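PDB 4RNA: papain-like protease, which probably cleaves the viral polyprotein as a cysteine protease of the papain-like family, and probably also removes ubiquitin-like modifiers from host proteins. Local coordinates for residues L56-A59 / D60-A64; A164-A168 / S169-H173; A179-C182 / C183-M187; A284-G288 / G289-K293. All blocks are in the same frame, centred on the assembly; numbering follows the deposited sequence.

Contact 1 (L56-A59 / D60-A64); sequences LYLA and DNLTA. With PO4 (phosphate ion), chain F.
L58 leans over the backbone of D60 and the side chain of L62 where the chain leaves strand 55-58. This strand belongs to the N-terminal ubiquitin-like domain of coronavirus papain-like proteases, and the turn leads into helix 64-74. From CB, the L58 side chain runs with CG anti to the backbone N (chi1 -177°), which carries the branch toward the turn. L58 CG lies 3.1 Å from D60 O and 3.9 Å from L62 CD2. L58 CD1 also comes to 3.1 Å from D60 O, a tight fit of methyl against carbonyl. L58 CD2 is a little farther from that oxygen, and it lies 3.9 Å from L62 CD2. The two leucines pass alongside one another, running opposite ways. D60 O is buried and has no polar partner in the model, but the D60 carboxylate has one: OD1 accepts from C34 N, in the loop just before strand 35-37. L62 also packs on T67 and L70 of helix 64-74. T63 is the N-cap of that helix, and T63 N bonds to E66 OE1, consistent with a capping box. A phosphate ion, probably from the crystallisation liquor, is modelled by the backbone of N61 and L62, but it sits too close to N61 N and its placing is doubtful. Nearer the strand, L62 CD2 lies 3.9 Å from A59 C.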
loop_
_atom_site.group_PDB
_atom_site.type_symbol
_atom_site.label_atom_id
_atom_site.label_comp_id
_atom_site.label_asym_id
_atom_site.label_seq_id
_atom_site.Cartn_x
_atom_site.Cartn_y
_atom_site.Cartn_z
ATOM N N LEU A 56 -19.617 -13.462 15.266
ATOM C CA LEU A 56 -18.248 -12.963 15.458
ATOM C C LEU A 56 -17.568 -12.708 14.145
ATOM O O LEU A 56 -17.724 -13.487 13.171
ATOM C CB LEU A 56 -17.390 -13.938 16.279
ATOM C CG LEU A 56 -17.785 -14.188 17.725
ATOM C CD1 LEU A 56 -16.802 -15.252 18.245
ATOM C CD2 LEU A 56 -17.748 -12.887 18.578
ATOM N N TYR A 57 -16.780 -11.627 14.125
ATOM C CA TYR A 57 -16.018 -11.288 12.916
ATOM C C TYR A 57 -14.627 -11.867 12.985
ATOM O O TYR A 57 -13.856 -11.476 13.769
ATOM C CB TYR A 57 -15.993 -9.766 12.710
ATOM C CG TYR A 57 -17.153 -9.410 11.899
ATOM C CD1 TYR A 57 -18.386 -9.162 12.496
ATOM C CD2 TYR A 57 -17.052 -9.411 10.497
ATOM C CE1 TYR A 57 -19.504 -8.894 11.705
ATOM C CE2 TYR A 57 -18.147 -9.102 9.707
ATOM C CZ TYR A 57 -19.362 -8.884 10.316
ATOM O OH TYR A 57 -20.418 -8.590 9.488
ATOM N N LEU A 58 -14.309 -12.867 12.187
ATOM C CA LEU A 58 -12.974 -13.515 12.289
ATOM C C LEU A 58 -11.938 -12.750 11.420
ATOM O O LEU A 58 -12.255 -12.327 10.294
ATOM C CB LEU A 58 -13.049 -14.980 11.809
ATOM C CG LEU A 58 -11.749 -15.821 11.923
ATOM C CD1 LEU A 58 -11.212 -16.021 13.385
ATOM C CD2 LEU A 58 -12.059 -17.177 11.318
ATOM N N ALA A 59 -10.717 -12.529 11.927
ATOM C CA ALA A 59 -9.691 -11.730 11.169
ATOM C C ALA A 59 -8.549 -12.647 10.651
ATOM O O ALA A 59 -7.781 -12.223 9.808
ATOM C CB ALA A 59 -9.128 -10.558 11.990
ATOM N N ASP A 60 -8.418 -13.894 11.141
ATOM C CA ASP A 60 -7.287 -14.771 10.689
ATOM C C ASP A 60 -7.627 -16.160 11.043
ATOM O O ASP A 60 -8.665 -16.390 11.633
ATOM C CB ASP A 60 -5.863 -14.341 11.198
ATOM C CG ASP A 60 -5.734 -14.348 12.764
ATOM O OD1 ASP A 60 -6.478 -15.120 13.448
ATOM O OD2 ASP A 60 -4.863 -13.586 13.303
ATOM N N ASN A 61 -6.845 -17.122 10.548
ATOM C CA ASN A 61 -7.248 -18.515 10.631
ATOM C C ASN A 61 -8.462 -18.974 9.880
ATOM O O ASN A 61 -9.188 -19.786 10.433
ATOM C CB ASN A 61 -7.538 -18.903 12.065
ATOM C CG ASN A 61 -6.331 -19.245 12.737
ATOM O OD1 ASN A 61 -5.977 -18.578 13.712
ATOM N ND2 ASN A 61 -5.581 -20.186 12.157
ATOM N N LEU A 62 -8.613 -18.580 8.604
ATOM C CA LEU A 62 -9.886 -18.641 7.989
ATOM C C LEU A 62 -9.826 -20.009 7.306
ATOM O O LEU A 62 -8.724 -20.465 6.933
ATOM C CB LEU A 62 -10.009 -17.550 6.877
ATOM C CG LEU A 62 -9.806 -16.032 7.054
ATOM C CD1 LEU A 62 -10.384 -15.260 5.857
ATOM C CD2 LEU A 62 -10.196 -15.403 8.403
ATOM N N THR A 63 -10.991 -20.603 7.180
ATOM C CA THR A 63 -11.217 -21.842 6.420
ATOM C C THR A 63 -11.089 -21.551 4.944
ATOM O O THR A 63 -11.015 -20.382 4.512
ATOM C CB THR A 63 -12.635 -22.350 6.695
ATOM O OG1 THR A 63 -13.570 -21.333 6.279
ATOM C CG2 THR A 63 -12.870 -22.587 8.217
ATOM N N ALA A 64 -11.036 -22.607 4.136
ATOM C CA ALA A 64 -11.047 -22.426 2.746
ATOM C C ALA A 64 -12.271 -21.644 2.290
ATOM O O ALA A 64 -12.118 -20.808 1.406
ATOM C CB ALA A 64 -10.999 -23.788 2.040
HETATM P P PO4 F . -5.306 -17.291 7.125
HETATM O O1 PO4 F . -4.964 -18.769 7.105
HETATM O O2 PO4 F . -5.972 -16.907 5.822
HETATM O O3 PO4 F . -6.295 -16.938 8.197
HETATM O O4 PO4 F . -4.005 -16.532 7.329
#

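Contact 2 (A164-A168 / S169-H173); sequences APDDA and SRLLH
D166 OD1 is gripped by three donors. Two come from R170, across the contact. R170 NH2 donates to D166 OD1 at 3.1 Å and R170 NE to the same oxygen at 3.3 Å. The guanidinium therefore meets the carboxylate side-on, with NE and an NH converging on one atom. That oxygen lies close to the guanidinium plane, but the two flat groups are turned 44° apart. NH2 reaches D166 OD1 from above the carboxylate plane, while NE comes in on the syn side. The third donor is D167 N at 2.7 Å, met by the anti lone pair of D166 OD1. R170 reaches back this way because its chain bends at CG-CD (chi3 82°). R170 NH2 has a second acceptor in G158 O, which further fixes the guanidinium. The salt bridge stands beside the N terminus of helix 168-176, and D167 is the N-cap of that helix. D167 OD1 accepts from R170 N at 2.9 Å, approached well out of the carboxylate plane. D167 CG is anti to its own backbone nitrogen, which lets the carboxylate fold over the first turn. The backbone helix bonds start at once: L171 N donates to D167 O at 3.0 Å, nearly straight at 167°, and L172 N donates to A168 O. A168, L171 and L172 pack on helix 115-122, and S169 OG bonds to D311 OD1 of strand 304-315. L171 CD2 lies 3.8 Å from D166 OD1.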
loop_
_atom_site.group_PDB
_atom_site.type_symbol
_atom_site.label_atom_id
_atom_site.label_comp_id
_atom_site.label_asym_id
_atom_site.label_seq_id
_atom_site.Cartn_x
_atom_site.Cartn_y
_atom_site.Cartn_z
ATOM N N ALA A 164 -1.415 9.246 11.040
ATOM C CA ALA A 164 -0.257 9.678 10.301
ATOM C C ALA A 164 -0.677 10.437 9.054
ATOM O O ALA A 164 -1.638 10.023 8.373
ATOM C CB ALA A 164 0.540 8.449 9.860
ATOM N N PRO A 165 0.083 11.482 8.676
ATOM C CA PRO A 165 -0.240 12.180 7.406
ATOM C C PRO A 165 0.032 11.251 6.243
ATOM O O PRO A 165 0.694 10.253 6.436
ATOM C CB PRO A 165 0.729 13.363 7.389
ATOM C CG PRO A 165 1.853 12.938 8.310
ATOM C CD PRO A 165 1.245 12.082 9.369
ATOM N N ASP A 166 -0.518 11.546 5.071
ATOM C CA ASP A 166 -0.377 10.669 3.935
ATOM C C ASP A 166 -0.530 11.506 2.687
ATOM O O ASP A 166 -0.794 12.707 2.759
ATOM C CB ASP A 166 -1.387 9.509 3.996
ATOM C CG ASP A 166 -0.823 8.219 3.407
ATOM O OD1 ASP A 166 -0.282 8.238 2.269
ATOM O OD2 ASP A 166 -0.899 7.203 4.136
ATOM N N ASP A 167 -0.314 10.882 1.545
ATOM C CA ASP A 167 -0.290 11.524 0.251
ATOM C C ASP A 167 -1.662 11.380 -0.442
ATOM O O ASP A 167 -2.039 10.272 -0.904
ATOM C CB ASP A 167 0.818 10.793 -0.550
ATOM C CG ASP A 167 1.096 11.404 -1.928
ATOM O OD1 ASP A 167 0.204 11.961 -2.588
ATOM O OD2 ASP A 167 2.246 11.253 -2.405
ATOM N N ALA A 168 -2.394 12.503 -0.550
ATOM C CA ALA A 168 -3.707 12.502 -1.223
ATOM C C ALA A 168 -3.648 12.055 -2.667
ATOM O O ALA A 168 -4.542 11.328 -3.123
ATOM C CB ALA A 168 -4.403 13.872 -1.144
ATOM N N SER A 169 -2.630 12.474 -3.400
ATOM C CA SER A 169 -2.573 12.024 -4.818
ATOM C C SER A 169 -2.351 10.530 -4.879
ATOM O O SER A 169 -2.954 9.859 -5.726
ATOM C CB SER A 169 -1.537 12.827 -5.678
ATOM O OG SER A 169 -1.804 14.247 -5.545
ATOM N N ARG A 170 -1.477 10.021 -4.009
ATOM C CA ARG A 170 -1.199 8.567 -4.011
ATOM C C ARG A 170 -2.505 7.847 -3.758
ATOM O O ARG A 170 -2.855 6.918 -4.462
ATOM C CB ARG A 170 -0.188 8.199 -2.927
ATOM C CG ARG A 170 0.138 6.688 -2.826
ATOM C CD ARG A 170 1.024 6.450 -1.590
ATOM N NE ARG A 170 0.253 6.361 -0.353
ATOM C CZ ARG A 170 -0.591 5.373 -0.009
ATOM N NH1 ARG A 170 -0.952 4.313 -0.808
ATOM N NH2 ARG A 170 -1.167 5.495 1.142
ATOM N N LEU A 171 -3.230 8.272 -2.738
ATOM C CA LEU A 171 -4.524 7.590 -2.411
ATOM C C LEU A 171 -5.574 7.672 -3.463
ATOM O O LEU A 171 -6.296 6.648 -3.766
ATOM C CB LEU A 171 -5.076 8.151 -1.088
ATOM C CG LEU A 171 -5.079 7.277 0.149
ATOM C CD1 LEU A 171 -5.422 5.783 -0.094
ATOM C CD2 LEU A 171 -3.700 7.441 0.753
ATOM N N LEU A 172 -5.717 8.857 -4.102
ATOM C CA LEU A 172 -6.685 8.925 -5.207
ATOM C C LEU A 172 -6.368 7.932 -6.237
ATOM O O LEU A 172 -7.235 7.265 -6.809
ATOM C CB LEU A 172 -6.599 10.301 -5.901
ATOM C CG LEU A 172 -7.585 11.310 -5.431
ATOM C CD1 LEU A 172 -7.332 12.653 -6.101
ATOM C CD2 LEU A 172 -8.973 10.771 -5.755
ATOM N N HIS A 173 -5.081 7.812 -6.551
ATOM C CA HIS A 173 -4.775 6.918 -7.632
ATOM C C HIS A 173 -4.934 5.468 -7.241
ATOM O O HIS A 173 -5.444 4.676 -8.019
ATOM C CB HIS A 173 -3.423 7.323 -8.342
ATOM C CG HIS A 173 -3.512 8.681 -9.098
ATOM N ND1 HIS A 173 -3.578 8.780 -10.462
ATOM C CD2 HIS A 173 -3.599 10.001 -8.616
ATOM C CE1 HIS A 173 -3.686 10.090 -10.818
ATOM N NE2 HIS A 173 -3.702 10.831 -9.696
#

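Contact 3 (A179-C182 / C183-M187); sequences AELC and CSARM
C183 and L181 carry most of this contact, with A185 closing it. It lies in the short link between strand 179-181, which pairs with strand 128-130, and strand 186-193. The latter strand runs out along the zinc-bearing fingers of the papain-like protease fold to the metal ligand C193. L181 points into the bend, and its CG is anti to the backbone N (chi1 -155°). L181 CG lies 4.0 Å from C183 SG and 3.7 Å from C183 O. The thiol is turned between the backbone N and the carbonyl carbon of C183 (chi1 61°), which lays the sulfur alongside the leucine branch. C183 also packs on P244. No hydrogen bond crosses the bend; L181 packs on the side chains of C183 and A185 and on C183 O. The backbone is held from outside instead: C182 bonds with D127 and A185 with G205. C182 turns its CB away from the bend, and its side chain touches K129. Farther along, A185 faces back toward L181. The fit there is close. L181 CD2 lies 3.6 Å from C183 O and only 3.4 Å from A185 CB, tighter than usual for two methyl carbons.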
loop_
_atom_site.group_PDB
_atom_site.type_symbol
_atom_site.label_atom_id
_atom_site.label_comp_id
_atom_site.label_asym_id
_atom_site.label_seq_id
_atom_site.Cartn_x
_atom_site.Cartn_y
_atom_site.Cartn_z
ATOM N N ALA A 179 -11.463 0.986 -9.521
ATOM C CA ALA A 179 -12.747 1.419 -10.055
ATOM C C ALA A 179 -12.777 1.119 -11.538
ATOM O O ALA A 179 -11.743 0.825 -12.141
ATOM C CB ALA A 179 -12.985 2.918 -9.803
ATOM N N GLU A 180 -13.944 1.210 -12.132
ATOM C CA GLU A 180 -14.004 1.145 -13.576
ATOM C C GLU A 180 -15.051 2.157 -14.065
ATOM O O GLU A 180 -15.971 2.582 -13.331
ATOM C CB GLU A 180 -14.349 -0.263 -14.057
ATOM C CG GLU A 180 -15.851 -0.547 -13.977
ATOM C CD GLU A 180 -16.220 -2.011 -14.203
ATOM O OE1 GLU A 180 -17.151 -2.465 -13.500
ATOM O OE2 GLU A 180 -15.590 -2.707 -15.060
ATOM N N LEU A 181 -14.872 2.562 -15.303
ATOM C CA LEU A 181 -15.705 3.584 -15.884
ATOM C C LEU A 181 -16.947 2.890 -16.429
ATOM O O LEU A 181 -16.833 1.805 -16.995
ATOM C CB LEU A 181 -14.919 4.198 -17.048
ATOM C CG LEU A 181 -15.328 5.623 -17.384
ATOM C CD1 LEU A 181 -15.098 6.532 -16.172
ATOM C CD2 LEU A 181 -14.485 6.056 -18.589
ATOM N N CYS A 182 -18.110 3.506 -16.288
ATOM C CA CYS A 182 -19.376 2.933 -16.808
ATOM C C CYS A 182 -19.702 3.406 -18.228
ATOM O O CYS A 182 -20.783 3.175 -18.719
ATOM C CB CYS A 182 -20.520 3.306 -15.874
ATOM S SG CYS A 182 -20.286 2.593 -14.219
ATOM N N CYS A 183 -18.772 4.096 -18.867
ATOM C CA CYS A 183 -18.945 4.577 -20.231
ATOM C C CYS A 183 -17.604 4.373 -20.974
ATOM O O CYS A 183 -16.653 3.860 -20.375
ATOM C CB CYS A 183 -19.389 6.054 -20.199
ATOM S SG CYS A 183 -18.290 7.304 -19.432
ATOM N N SER A 184 -17.522 4.784 -22.247
ATOM C CA SER A 184 -16.299 4.800 -23.036
ATOM C C SER A 184 -15.362 5.933 -22.648
ATOM O O SER A 184 -15.836 7.026 -22.317
ATOM C CB SER A 184 -16.699 5.115 -24.465
ATOM O OG SER A 184 -16.953 3.908 -25.109
ATOM N N ALA A 185 -14.054 5.702 -22.691
ATOM C CA ALA A 185 -13.146 6.853 -22.688
ATOM C C ALA A 185 -11.948 6.439 -23.476
ATOM O O ALA A 185 -11.641 5.245 -23.572
ATOM C CB ALA A 185 -12.759 7.242 -21.272
ATOM N N ARG A 186 -11.258 7.406 -24.055
ATOM C CA ARG A 186 -10.177 7.026 -24.920
ATOM C C ARG A 186 -9.151 8.122 -24.938
ATOM O O ARG A 186 -9.512 9.295 -24.942
ATOM C CB ARG A 186 -10.764 6.817 -26.287
ATOM C CG ARG A 186 -9.834 6.220 -27.303
ATOM C CD ARG A 186 -10.546 6.268 -28.637
ATOM N NE ARG A 186 -9.659 5.727 -29.644
ATOM C CZ ARG A 186 -9.293 4.443 -29.715
ATOM N NH1 ARG A 186 -9.760 3.536 -28.851
ATOM N NH2 ARG A 186 -8.449 4.065 -30.668
ATOM N N MET A 187 -7.872 7.733 -24.980
ATOM C CA MET A 187 -6.777 8.703 -25.007
ATOM C C MET A 187 -5.736 8.170 -26.020
ATOM O O MET A 187 -5.264 7.033 -25.852
ATOM C CB MET A 187 -6.200 8.830 -23.605
ATOM C CG MET A 187 -5.322 10.042 -23.383
ATOM S SD MET A 187 -4.564 9.929 -21.734
ATOM C CE MET A 187 -3.710 8.404 -21.907
#

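Contact 4 (A284-G288 / G289-K293); sequences ARLKG and GLILK
R285 and L292 form the tight middle of this contact. R285 N donates to L292 O and L292 N donates back to R285 O, both at 2.7 Å. The first bond lies in the plane of the L292 carbonyl. Beside it, A284 CA comes to 3.1 Å from L292 O in a CA-H...O contact. The face bearing A284, L286 and I291 is also well packed. L286 and I291 lie side by side and point the same way, with L286 CD2 3.9 Å from I291 CG1. I291 CG2 reaches A284 CB on the other side. I291 CG1 is anti to the carbonyl carbon (chi1 -63°), and the two branches of I291 thus divide between these neighbours. F268 and W305 cover this face, and K293 makes a cation-pi contact with W305. The strands 280-287 and 290-294 make an antiparallel beta hairpin within the large mixed sheet of the palm. A type I' turn, K287-G288-G289-L290, joins them. Both glycines have positive phi, as this turn needs. The turn end is looser and solvent-facing. K287 N donates to L290 O, and L290 N to K287 O, each at 3.1 Å. The second donor lies 59° out of the K287 carbonyl plane. On the face of R285, K287, L290 and L292, side chains meet sparsely across the strands, though L292 CB lies 3.7 Å from R285 O. K287 runs obliquely across L292, CE 4.0 Å from L292 CD1. The R285 guanidinium leads away from strand 290-294; NH2 bonds to M120 O and NE to H283 NE2 on its own strand.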
loop_
_atom_site.group_PDB
_atom_site.type_symbol
_atom_site.label_atom_id
_atom_site.label_comp_id
_atom_site.label_asym_id
_atom_site.label_seq_id
_atom_site.Cartn_x
_atom_site.Cartn_y
_atom_site.Cartn_z
ATOM N N ALA A 284 -10.580 22.370 -3.102
ATOM C CA ALA A 284 -11.188 23.596 -3.604
ATOM C C ALA A 284 -12.200 23.242 -4.680
ATOM O O ALA A 284 -11.984 22.316 -5.525
ATOM C CB ALA A 284 -10.129 24.587 -4.137
ATOM N N ARG A 285 -13.334 23.934 -4.650
ATOM C CA ARG A 285 -14.324 23.778 -5.753
ATOM C C ARG A 285 -14.689 25.118 -6.374
ATOM O O ARG A 285 -14.623 26.131 -5.684
ATOM C CB ARG A 285 -15.605 23.141 -5.240
ATOM C CG ARG A 285 -15.333 21.897 -4.417
ATOM C CD ARG A 285 -16.416 20.959 -4.708
ATOM N NE ARG A 285 -16.142 19.635 -4.172
ATOM C CZ ARG A 285 -17.135 18.814 -3.855
ATOM N NH1 ARG A 285 -18.384 19.259 -3.973
ATOM N NH2 ARG A 285 -16.898 17.591 -3.384
ATOM N N LEU A 286 -15.045 25.099 -7.653
ATOM C CA LEU A 286 -15.447 26.309 -8.353
ATOM C C LEU A 286 -16.939 26.354 -8.513
ATOM O O LEU A 286 -17.534 25.575 -9.288
ATOM C CB LEU A 286 -14.851 26.355 -9.751
ATOM C CG LEU A 286 -13.307 26.387 -9.944
ATOM C CD1 LEU A 286 -12.994 27.330 -11.086
ATOM C CD2 LEU A 286 -12.457 26.721 -8.728
ATOM N N LYS A 287 -17.563 27.309 -7.849
ATOM C CA LYS A 287 -18.997 27.400 -7.904
ATOM C C LYS A 287 -19.404 28.831 -7.724
ATOM O O LYS A 287 -18.853 29.489 -6.847
ATOM C CB LYS A 287 -19.551 26.603 -6.723
ATOM C CG LYS A 287 -20.949 26.080 -6.947
ATOM C CD LYS A 287 -21.132 24.677 -6.354
ATOM C CE LYS A 287 -21.060 24.684 -4.832
ATOM N NZ LYS A 287 -21.700 23.406 -4.361
ATOM N N GLY A 288 -20.410 29.273 -8.469
ATOM C CA GLY A 288 -20.961 30.637 -8.315
ATOM C C GLY A 288 -19.918 31.712 -8.591
ATOM O O GLY A 288 -19.841 32.737 -7.890
ATOM N N GLY A 289 -19.069 31.460 -9.572
ATOM C CA GLY A 289 -17.972 32.392 -9.893
ATOM C C GLY A 289 -16.894 32.553 -8.841
ATOM O O GLY A 289 -16.095 33.496 -8.922
ATOM N N LEU A 290 -16.833 31.660 -7.851
ATOM C CA LEU A 290 -15.822 31.781 -6.775
ATOM C C LEU A 290 -15.077 30.466 -6.539
ATOM O O LEU A 290 -15.532 29.422 -6.985
ATOM C CB LEU A 290 -16.451 32.214 -5.460
ATOM C CG LEU A 290 -17.023 33.645 -5.346
ATOM C CD1 LEU A 290 -17.799 33.685 -4.048
ATOM C CD2 LEU A 290 -15.941 34.731 -5.356
ATOM N N ILE A 291 -13.954 30.541 -5.835
ATOM C CA ILE A 291 -13.239 29.348 -5.436
ATOM C C ILE A 291 -13.682 29.090 -4.004
ATOM O O ILE A 291 -13.455 29.942 -3.127
ATOM C CB ILE A 291 -11.701 29.548 -5.449
ATOM C CG1 ILE A 291 -11.182 29.844 -6.852
ATOM C CG2 ILE A 291 -10.990 28.355 -4.795
ATOM C CD1 ILE A 291 -9.789 30.470 -6.868
ATOM N N LEU A 292 -14.322 27.934 -3.757
ATOM C CA LEU A 292 -14.656 27.516 -2.382
ATOM C C LEU A 292 -13.563 26.609 -1.846
ATOM O O LEU A 292 -13.274 25.575 -2.453
ATOM C CB LEU A 292 -15.996 26.774 -2.319
ATOM C CG LEU A 292 -17.241 27.184 -3.120
ATOM C CD1 LEU A 292 -18.470 26.559 -2.487
ATOM C CD2 LEU A 292 -17.389 28.687 -3.234
ATOM N N LYS A 293 -12.955 27.006 -0.741
ATOM C CA LYS A 293 -11.830 26.304 -0.145
ATOM C C LYS A 293 -12.341 25.549 1.068
ATOM O O LYS A 293 -12.753 26.156 2.068
ATOM C CB LYS A 293 -10.733 27.277 0.320
ATOM C CG LYS A 293 -10.269 28.263 -0.749
ATOM C CD LYS A 293 -10.110 29.683 -0.170
ATOM C CE LYS A 293 -8.722 29.973 0.362
ATOM N NZ LYS A 293 -8.529 31.465 0.394
#

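Overall arrangement
The four contacts follow one another along the chain, and none nests in or crosses another. Contact 1 closes the turn from the ubiquitin-like domain into helix 64-74. Contact 2 comes after helix 148-158 and starts helix 168-176. Strand 179-181 follows that helix directly, so contact 3 comes next, its nearest atoms about 7 Å from contact 2. It hands the chain on to the fingers. Contact 4 closes a hairpin of the large mixed sheet. Its centre is about 23 Å from that of contact 2 and about 47 Å from that of contact 1, across the centre of the chain. Contacts 1 and 2 also touch the second subunit.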